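Local coordinates for protein putative modulator of DNA gyrase (Bacteroides thetaiotaomicron, PDB 1VPB) that probably acts as a metallopeptidase of the U62 (PmbA/TldD) family, although it was named a putative modulator of DNA gyrase, at residues Asn255-Leu259 with Val374-Gly380. Residues are numbered along the deposited sequence; the frame is centred on the assembly and turned at random.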
# COMPACT_ATOMS: atom_id res chain seq x y z
N ASN A 255 13.67 17.02 3.40
CA ASN A 255 12.23 17.35 3.66
C ASN A 255 11.54 18.53 2.93
O ASN A 255 10.33 18.67 3.02
CB ASN A 255 12.05 17.62 5.15
CG ASN A 255 12.19 16.37 5.97
OD1 ASN A 255 11.24 15.60 6.08
ND2 ASN A 255 13.37 16.14 6.51
N SER A 256 12.32 19.31 2.19
CA SER A 256 11.83 20.50 1.51
C SER A 256 10.79 20.17 0.44
O SER A 256 9.88 20.93 0.16
CB SER A 256 13.02 21.20 0.85
OG SER A 256 13.83 20.33 0.05
N SER A 257 10.95 19.01 -0.16
CA SER A 257 10.02 18.57 -1.20
C SER A 257 8.62 18.32 -0.64
O SER A 257 7.61 18.50 -1.37
CB SER A 257 10.53 17.31 -1.89
OG SER A 257 11.79 17.59 -2.51
N ARG A 258 8.54 17.90 0.60
CA ARG A 258 7.27 17.63 1.29
C ARG A 258 6.28 18.80 1.26
O ARG A 258 5.10 18.62 0.95
CB ARG A 258 7.51 17.19 2.75
CG ARG A 258 6.29 16.47 3.44
CD ARG A 258 5.19 17.31 4.18
NE ARG A 258 3.86 16.69 4.01
CZ ARG A 258 3.15 16.04 4.95
NH1 ARG A 258 3.57 15.88 6.21
NH2 ARG A 258 1.98 15.53 4.59
N LEU A 259 6.75 20.01 1.58
CA LEU A 259 5.87 21.18 1.53
C LEU A 259 5.49 21.62 0.10
O LEU A 259 4.46 22.31 -0.08
CB LEU A 259 6.54 22.34 2.29
CG LEU A 259 6.69 22.12 3.78
CD1 LEU A 259 7.58 23.22 4.37
CD2 LEU A 259 5.29 22.10 4.42
N VAL A 374 13.26 22.18 10.65
CA VAL A 374 12.45 20.97 10.49
C VAL A 374 13.25 19.85 9.83
O VAL A 374 13.68 19.95 8.67
CB VAL A 374 11.17 21.27 9.69
CG1 VAL A 374 10.38 19.98 9.38
CG2 VAL A 374 10.33 22.25 10.49
N THR A 375 13.47 18.77 10.58
CA THR A 375 14.21 17.64 10.04
C THR A 375 13.32 16.46 9.76
O THR A 375 13.80 15.38 9.36
CB THR A 375 15.32 17.21 11.04
OG1 THR A 375 14.75 16.86 12.32
CG2 THR A 375 16.26 18.35 11.30
N GLY A 376 12.03 16.63 10.00
CA GLY A 376 11.10 15.56 9.69
C GLY A 376 9.67 15.95 9.95
O GLY A 376 9.40 16.84 10.75
N PHE A 377 8.77 15.28 9.25
CA PHE A 377 7.34 15.54 9.35
C PHE A 377 6.65 14.31 9.90
O PHE A 377 6.95 13.21 9.45
CB PHE A 377 6.77 15.85 7.96
CG PHE A 377 7.11 17.19 7.46
CD1 PHE A 377 6.43 18.30 7.96
CD2 PHE A 377 8.08 17.38 6.50
CE1 PHE A 377 6.74 19.55 7.54
CE2 PHE A 377 8.39 18.64 6.05
CZ PHE A 377 7.72 19.73 6.56
N ASN A 378 5.74 14.51 10.85
CA ASN A 378 5.04 13.42 11.55
C ASN A 378 3.52 13.57 11.48
O ASN A 378 2.89 14.03 12.44
CB ASN A 378 5.43 13.38 13.03
CG ASN A 378 6.93 13.45 13.25
OD1 ASN A 378 7.72 13.02 12.39
ND2 ASN A 378 7.34 13.99 14.40
N GLY A 379 2.93 13.14 10.37
CA GLY A 379 1.48 13.13 10.26
C GLY A 379 0.93 14.52 9.99
O GLY A 379 1.66 15.50 10.07
N GLY A 380 -0.36 14.58 9.69
CA GLY A 380 -1.01 15.83 9.29
C GLY A 380 -1.53 15.74 7.88
O GLY A 380 -1.42 14.69 7.24
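Asn255 and Gly376 bring the two backbones closest, their CA atoms 6.4 Å apart, where helix 256-265 packs against strand 370-378. Thr375 and Gly376 both face Glu394 of the antiparallel neighbour, a classic beta bulge. The Asn255 amide reaches it: ND2 gives a weak, bent hydrogen bond to Thr375 O (3.0 Å, 121° at the hydrogen) and a second bond to Asp252, a double donor's task that suits asparagine. Strand 370-378 also runs parallel to strand 245-251, so helix 256-265 begins the connection between two neighbouring strands of the mixed sheet in the C-terminal metallopeptidase domain. The flat Phe377 ring suits its place by offering two faces and an edge: Arg258 CD lies over one face, 3.8 Å from the centroid (CH-pi), Val374 CG1 over the opposite one, and Asn255 O at the edge. With CG anti to the backbone N (chi1 -162°), the arginine lays its aliphatic part on the ring while its guanidinium stands nearly perpendicular, NH1 3.6 Å from Phe377 CB. The branch of Leu259 meets Phe377 CZ, its CG 3.8 Å away. Cutting Phe377 back to an alanine is likely to open a gap between Val374 and Arg258, leaving the arginine freer to turn.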